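Local structure of putative sugar binding protein (Salmonella enterica subsp. enterica serovar Typhimurium, 3KNZ) at residues Gly57-Arg69 with Leu234-Leu246. The protein probably binds phosphorylated sugars or related carbohydrate derivatives through its paired SIS domains, although its physiological substrate is not established. Residues are numbered along the deposited sequence; the frame is centred on the assembly and turned at random.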
ATOM      1  N   GLY A  57       5.882   6.871  -6.614  1.00 24.96           N
ATOM      2  CA  GLY A  57       7.266   6.513  -6.357  1.00 25.17           C
ATOM      3  C   GLY A  57       7.372   5.267  -5.499  1.00 25.26           C
ATOM      4  O   GLY A  57       6.363   4.603  -5.201  1.00 24.88           O
ATOM      5  N   SER A  58       8.597   4.974  -5.080  1.00 24.84           N
ATOM      6  CA  SER A  58       8.896   3.780  -4.301  1.00 25.32           C
ATOM      7  C   SER A  58       9.767   4.088  -3.093  1.00 25.46           C
ATOM      8  O   SER A  58      10.419   5.132  -3.038  1.00 26.04           O
ATOM      9  CB  SER A  58       9.638   2.783  -5.191  1.00 25.01           C
ATOM     10  OG  SER A  58       8.907   2.538  -6.380  1.00 25.73           O
ATOM     11  N   GLY A  59       9.780   3.173  -2.127  1.00 24.89           N
ATOM     12  CA  GLY A  59      10.612   3.330  -0.928  1.00 24.17           C
ATOM     13  C   GLY A  59      10.504   4.683  -0.233  1.00 23.69           C
ATOM     14  O   GLY A  59       9.410   5.174   0.023  1.00 22.89           O
ATOM     15  N   THR A  60      11.647   5.285   0.082  1.00 23.66           N
ATOM     16  CA  THR A  60      11.657   6.569   0.778  1.00 23.20           C
ATOM     17  C   THR A  60      10.814   7.638   0.077  1.00 22.80           C
ATOM     18  O   THR A  60      10.144   8.428   0.736  1.00 21.41           O
ATOM     19  CB  THR A  60      13.089   7.079   0.988  1.00 23.61           C
ATOM     20  OG1 THR A  60      13.794   6.161   1.832  1.00 22.88           O
ATOM     21  CG2 THR A  60      13.086   8.472   1.634  1.00 20.35           C
ATOM     22  N   SER A  61      10.841   7.649  -1.251  1.00 23.02           N
ATOM     23  CA  SER A  61      10.057   8.613  -2.012  1.00 23.58           C
ATOM     24  C   SER A  61       8.573   8.410  -1.745  1.00 22.76           C
ATOM     25  O   SER A  61       7.837   9.365  -1.490  1.00 22.07           O
ATOM     26  CB  SER A  61      10.348   8.473  -3.506  1.00 23.78           C
ATOM     27  OG  SER A  61      11.719   8.712  -3.772  1.00 25.83           O
ATOM     28  N   TYR A  62       8.145   7.155  -1.816  1.00 23.34           N
ATOM     29  CA  TYR A  62       6.753   6.774  -1.557  1.00 23.32           C
ATOM     30  C   TYR A  62       6.314   7.156  -0.150  1.00 22.70           C
ATOM     31  O   TYR A  62       5.207   7.674   0.042  1.00 22.56           O
ATOM     32  CB  TYR A  62       6.575   5.267  -1.795  1.00 23.71           C
ATOM     33  CG  TYR A  62       5.315   4.647  -1.219  1.00 23.33           C
ATOM     34  CD1 TYR A  62       4.075   4.847  -1.809  1.00 24.51           C
ATOM     35  CD2 TYR A  62       5.385   3.812  -0.105  1.00 25.25           C
ATOM     36  CE1 TYR A  62       2.926   4.256  -1.280  1.00 27.08           C
ATOM     37  CE2 TYR A  62       4.253   3.226   0.433  1.00 27.38           C
ATOM     38  CZ  TYR A  62       3.029   3.445  -0.156  1.00 28.25           C
ATOM     39  OH  TYR A  62       1.922   2.839   0.397  1.00 31.96           O
ATOM     40  N   HIS A  63       7.184   6.907   0.828  1.00 22.53           N
ATOM     41  CA  HIS A  63       6.889   7.256   2.218  1.00 22.89           C
ATOM     42  C   HIS A  63       6.771   8.768   2.388  1.00 22.56           C
ATOM     43  O   HIS A  63       5.871   9.253   3.063  1.00 22.49           O
ATOM     44  CB  HIS A  63       7.956   6.712   3.152  1.00 22.84           C
ATOM     45  CG  HIS A  63       8.128   5.231   3.063  1.00 24.02           C
ATOM     46  ND1 HIS A  63       9.363   4.622   3.071  1.00 22.83           N
ATOM     47  CD2 HIS A  63       7.216   4.239   2.921  1.00 22.11           C
ATOM     48  CE1 HIS A  63       9.203   3.314   2.982  1.00 26.01           C
ATOM     49  NE2 HIS A  63       7.910   3.056   2.882  1.00 22.71           N
ATOM     50  N   GLY A  64       7.686   9.506   1.773  1.00 21.44           N
ATOM     51  CA  GLY A  64       7.632  10.951   1.810  1.00 22.14           C
ATOM     52  C   GLY A  64       6.292  11.441   1.304  1.00 22.49           C
ATOM     53  O   GLY A  64       5.739  12.414   1.828  1.00 22.47           O
ATOM     54  N   ALA A  65       5.777  10.767   0.278  1.00 22.89           N
ATOM     55  CA  ALA A  65       4.467  11.092  -0.287  1.00 23.19           C
ATOM     56  C   ALA A  65       3.377  10.804   0.733  1.00 23.36           C
ATOM     57  O   ALA A  65       2.483  11.623   0.946  1.00 24.39           O
ATOM     58  CB  ALA A  65       4.214  10.300  -1.566  1.00 22.83           C
ATOM     59  N   LEU A  66       3.440   9.642   1.371  1.00 23.78           N
ATOM     60  CA  LEU A  66       2.439   9.307   2.384  1.00 23.61           C
ATOM     61  C   LEU A  66       2.419  10.374   3.486  1.00 24.07           C
ATOM     62  O   LEU A  66       1.353  10.864   3.883  1.00 24.91           O
ATOM     63  CB  LEU A  66       2.703   7.920   2.985  1.00 22.64           C
ATOM     64  CG  LEU A  66       2.463   6.715   2.062  1.00 23.54           C
ATOM     65  CD1 LEU A  66       2.982   5.430   2.697  1.00 17.24           C
ATOM     66  CD2 LEU A  66       0.981   6.597   1.700  1.00 17.16           C
ATOM     67  N   THR A  67       3.610  10.742   3.951  1.00 23.66           N
ATOM     68  CA  THR A  67       3.779  11.714   5.030  1.00 23.52           C
ATOM     69  C   THR A  67       3.200  13.109   4.724  1.00 24.19           C
ATOM     70  O   THR A  67       2.627  13.751   5.606  1.00 24.23           O
ATOM     71  CB  THR A  67       5.281  11.805   5.417  1.00 23.81           C
ATOM     72  OG1 THR A  67       5.681  10.576   6.039  1.00 22.44           O
ATOM     73  CG2 THR A  67       5.551  12.959   6.378  1.00 21.71           C
ATOM     74  N   ALA A  68       3.322  13.556   3.476  1.00 24.39           N
ATOM     75  CA  ALA A  68       2.836  14.884   3.071  1.00 24.73           C
ATOM     76  C   ALA A  68       1.411  14.915   2.488  1.00 24.56           C
ATOM     77  O   ALA A  68       0.871  15.993   2.228  1.00 24.89           O
ATOM     78  CB  ALA A  68       3.823  15.509   2.056  1.00 23.52           C
ATOM     79  N   ARG A  69       0.800  13.753   2.290  1.00 24.14           N
ATOM     80  CA  ARG A  69      -0.519  13.696   1.650  1.00 24.80           C
ATOM     81  C   ARG A  69      -1.543  14.685   2.231  1.00 24.58           C
ATOM     82  O   ARG A  69      -2.071  15.536   1.510  1.00 24.09           O
ATOM     83  CB  ARG A  69      -1.080  12.265   1.683  1.00 25.34           C
ATOM     84  CG  ARG A  69      -2.327  12.062   0.802  1.00 26.74           C
ATOM     85  CD  ARG A  69      -2.810  10.606   0.803  1.00 29.68           C
ATOM     86  NE  ARG A  69      -3.405  10.222   2.084  1.00 32.21           N
ATOM     87  CZ  ARG A  69      -4.713  10.254   2.347  1.00 34.61           C
ATOM     88  NH1 ARG A  69      -5.583  10.635   1.420  1.00 37.33           N
ATOM     89  NH2 ARG A  69      -5.166   9.890   3.541  1.00 33.71           N
ATOM     90  N   LEU A 234       1.001   9.304  11.396  1.00 24.34           N
ATOM     91  CA  LEU A 234       2.439   9.046  11.318  1.00 24.48           C
ATOM     92  C   LEU A 234       2.740   7.740  10.562  1.00 24.12           C
ATOM     93  O   LEU A 234       3.777   7.105  10.771  1.00 22.70           O
ATOM     94  CB  LEU A 234       3.057   9.017  12.726  1.00 24.62           C
ATOM     95  CG  LEU A 234       3.054  10.346  13.494  1.00 23.55           C
ATOM     96  CD1 LEU A 234       3.607  10.171  14.903  1.00 18.70           C
ATOM     97  CD2 LEU A 234       3.846  11.401  12.737  1.00 20.41           C
ATOM     98  N   PHE A 235       1.832   7.344   9.676  1.00 24.05           N
ATOM     99  CA  PHE A 235       2.014   6.107   8.940  1.00 24.04           C
ATOM    100  C   PHE A 235       3.256   6.183   8.057  1.00 23.76           C
ATOM    101  O   PHE A 235       4.054   5.249   8.019  1.00 23.32           O
ATOM    102  CB  PHE A 235       0.766   5.760   8.131  1.00 24.07           C
ATOM    103  CG  PHE A 235       0.891   4.484   7.348  1.00 25.54           C
ATOM    104  CD1 PHE A 235       0.990   3.267   7.999  1.00 25.45           C
ATOM    105  CD2 PHE A 235       0.897   4.501   5.960  1.00 26.15           C
ATOM    106  CE1 PHE A 235       1.104   2.082   7.290  1.00 24.47           C
ATOM    107  CE2 PHE A 235       0.993   3.319   5.244  1.00 25.44           C
ATOM    108  CZ  PHE A 235       1.105   2.107   5.918  1.00 24.88           C
ATOM    109  N   GLY A 236       3.430   7.302   7.361  1.00 24.23           N
ATOM    110  CA  GLY A 236       4.612   7.489   6.516  1.00 23.77           C
ATOM    111  C   GLY A 236       5.892   7.366   7.325  1.00 23.92           C
ATOM    112  O   GLY A 236       6.895   6.828   6.843  1.00 24.39           O
ATOM    113  N   THR A 237       5.837   7.849   8.568  1.00 22.99           N
ATOM    114  CA  THR A 237       6.960   7.818   9.498  1.00 23.02           C
ATOM    115  C   THR A 237       7.412   6.413   9.883  1.00 23.17           C
ATOM    116  O   THR A 237       8.602   6.117   9.837  1.00 23.13           O
ATOM    117  CB  THR A 237       6.607   8.553  10.793  1.00 22.96           C
ATOM    118  OG1 THR A 237       6.164   9.879  10.479  1.00 21.50           O
ATOM    119  CG2 THR A 237       7.810   8.595  11.737  1.00 21.33           C
ATOM    120  N   VAL A 238       6.473   5.562  10.287  1.00 24.21           N
ATOM    121  CA  VAL A 238       6.810   4.175  10.673  1.00 24.97           C
ATOM    122  C   VAL A 238       7.163   3.323   9.452  1.00 24.56           C
ATOM    123  O   VAL A 238       7.926   2.370   9.570  1.00 24.08           O
ATOM    124  CB  VAL A 238       5.697   3.481  11.522  1.00 25.36           C
ATOM    125  CG1 VAL A 238       5.486   4.244  12.843  1.00 24.50           C
ATOM    126  CG2 VAL A 238       4.400   3.361  10.753  1.00 22.63           C
ATOM    127  N   GLN A 239       6.624   3.674   8.287  1.00 24.17           N
ATOM    128  CA  GLN A 239       6.958   2.966   7.049  1.00 24.70           C
ATOM    129  C   GLN A 239       8.410   3.233   6.657  1.00 24.91           C
ATOM    130  O   GLN A 239       9.164   2.302   6.346  1.00 25.06           O
ATOM    131  CB  GLN A 239       6.018   3.389   5.919  1.00 24.67           C
ATOM    132  CG  GLN A 239       4.640   2.798   6.036  1.00 24.81           C
ATOM    133  CD  GLN A 239       4.616   1.352   5.599  1.00 26.90           C
ATOM    134  OE1 GLN A 239       4.777   1.056   4.415  1.00 28.14           O
ATOM    135  NE2 GLN A 239       4.389   0.448   6.540  1.00 23.56           N
ATOM    136  N   GLU A 240       8.792   4.510   6.683  1.00 25.07           N
ATOM    137  CA  GLU A 240      10.151   4.928   6.341  1.00 24.75           C
ATOM    138  C   GLU A 240      11.133   4.451   7.385  1.00 24.69           C
ATOM    139  O   GLU A 240      12.237   4.023   7.055  1.00 25.71           O
ATOM    140  CB  GLU A 240      10.238   6.453   6.216  1.00 25.37           C
ATOM    141  CG  GLU A 240      11.657   7.014   6.010  1.00 25.07           C
ATOM    142  CD  GLU A 240      12.308   6.571   4.712  1.00 25.61           C
ATOM    143  OE1 GLU A 240      11.660   5.849   3.925  1.00 28.04           O
ATOM    144  OE2 GLU A 240      13.471   6.960   4.475  1.00 25.21           O
ATOM    145  N   GLY A 241      10.749   4.542   8.650  1.00 24.13           N
ATOM    146  CA  GLY A 241      11.609   4.069   9.717  1.00 23.93           C
ATOM    147  C   GLY A 241      11.835   2.573   9.584  1.00 23.71           C
ATOM    148  O   GLY A 241      12.933   2.072   9.829  1.00 24.55           O
ATOM    149  N   ALA A 242      10.791   1.857   9.189  1.00 22.98           N
ATOM    150  CA  ALA A 242      10.886   0.419   9.045  1.00 23.74           C
ATOM    151  C   ALA A 242      11.881   0.066   7.939  1.00 24.24           C
ATOM    152  O   ALA A 242      12.774  -0.767   8.124  1.00 23.37           O
ATOM    153  CB  ALA A 242       9.514  -0.178   8.749  1.00 22.57           C
ATOM    154  N   LEU A 243      11.724   0.717   6.793  1.00 24.82           N
ATOM    155  CA  LEU A 243      12.581   0.453   5.653  1.00 24.39           C
ATOM    156  C   LEU A 243      14.044   0.756   5.952  1.00 24.23           C
ATOM    157  O   LEU A 243      14.909  -0.027   5.582  1.00 24.25           O
ATOM    158  CB  LEU A 243      12.106   1.240   4.420  1.00 24.36           C
ATOM    159  CG  LEU A 243      12.972   1.044   3.164  1.00 25.33           C
ATOM    160  CD1 LEU A 243      13.093  -0.444   2.839  1.00 20.16           C
ATOM    161  CD2 LEU A 243      12.447   1.831   1.961  1.00 22.61           C
ATOM    162  N   LYS A 244      14.332   1.864   6.634  1.00 25.06           N
ATOM    163  CA  LYS A 244      15.731   2.212   6.910  1.00 25.86           C
ATOM    164  C   LYS A 244      16.375   1.243   7.894  1.00 25.95           C
ATOM    165  O   LYS A 244      17.527   0.845   7.708  1.00 26.41           O
ATOM    166  CB  LYS A 244      15.888   3.642   7.425  1.00 25.75           C
ATOM    167  CG  LYS A 244      15.214   4.701   6.585  1.00 30.61           C
ATOM    168  CD  LYS A 244      15.480   4.584   5.093  1.00 35.29           C
ATOM    169  CE  LYS A 244      16.881   4.945   4.716  1.00 35.63           C
ATOM    170  NZ  LYS A 244      16.967   4.996   3.240  1.00 39.12           N
HETATM  171  N   MSE A 245      15.642   0.861   8.937  1.00 25.94           N
HETATM  172  CA  MSE A 245      16.172  -0.085   9.924  1.00 26.01           C
HETATM  173  C   MSE A 245      16.428  -1.444   9.281  1.00 26.45           C
HETATM  174  O   MSE A 245      17.429  -2.084   9.578  1.00 26.35           O
HETATM  175  CB  MSE A 245      15.226  -0.215  11.112  1.00 25.86           C
HETATM  176  CG  MSE A 245      15.068   1.091  11.857  1.00 24.39           C
HETATM  177 SE   MSE A 245      13.737   1.012  13.230  0.75 19.08          SE
HETATM  178  CE  MSE A 245      14.611  -0.274  14.379  1.00 12.29           C
ATOM    179  N   LEU A 246      15.529  -1.876   8.397  1.00 27.21           N
ATOM    180  CA  LEU A 246      15.707  -3.142   7.684  1.00 28.16           C
ATOM    181  C   LEU A 246      16.976  -3.065   6.842  1.00 28.76           C
ATOM    182  O   LEU A 246      17.825  -3.951   6.854  1.00 27.87           O
ATOM    183  CB  LEU A 246      14.503  -3.418   6.779  1.00 27.73           C
ATOM    184  CG  LEU A 246      14.597  -4.618   5.830  1.00 27.88           C
ATOM    185  CD1 LEU A 246      14.907  -5.898   6.585  1.00 25.82           C
ATOM    186  CD2 LEU A 246      13.314  -4.765   5.029  1.00 25.73           C
TER
HETATM  187  O   HOH W   1       2.396   1.242   2.246  1.00 30.97           O
HETATM  188  O   HOH W   2       1.478   9.362   6.867  1.00 26.69           O
HETATM  189  O   HOH W   3       3.963  10.194   8.595  1.00 25.84           O
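Glu240 and His63 meet through different first torsions: the glutamate's CG stands anti to the backbone N (chi1 174°) and its chain then bends at chi2, while CG of His63 stands anti to the carbonyl carbon, which sets the ring against the facing helix. ND1 of His63 donates to OE1 of Glu240 over 2.7 Å, with the acceptor close to the ring plane and an N-H...O angle of 157°. The other carboxylate oxygen, OE2 of Glu240, takes the hydroxyl of Thr60 through its syn lone pair, OG1 to OE2 being 2.8 Å. Two donors from successive turns thus grip the buried carboxylate and fix its rotation. His63 is a knob in a hole made by Gly236, Gln239, Glu240 and Leu243. The backbone at Gln239-Glu240 lies over one ring face, and CD2 of Leu243 comes to the edge, 3.7 Å from CE1 of His63.

Farther along, Gly236 lets the backbones close in, its CA 4.6 Å from that of Thr67. OG1 of Thr67 rests 3.3 Å from CA of Gly236; this hydroxyl also bonds Tyr162 and reaches Thr237 OG1 through a water. CD1 of Leu66 meets CE2 of Phe235 at 3.9 Å, and the rings of Phe235 and Phe86 of the second subunit meet edge-to-face. A further water links Tyr62 OH to Gln239 OE1.

The axes of these nearly antiparallel segments approach to 7.9 Å, with 163° between their directions. Each helix follows the first strand of a five-stranded parallel sheet of order 2-1-3-4-5, so the contact joins equivalent helices of two Rossmann-like halves, consistent with the tandem SIS fold of GlmS-type isomerase domains.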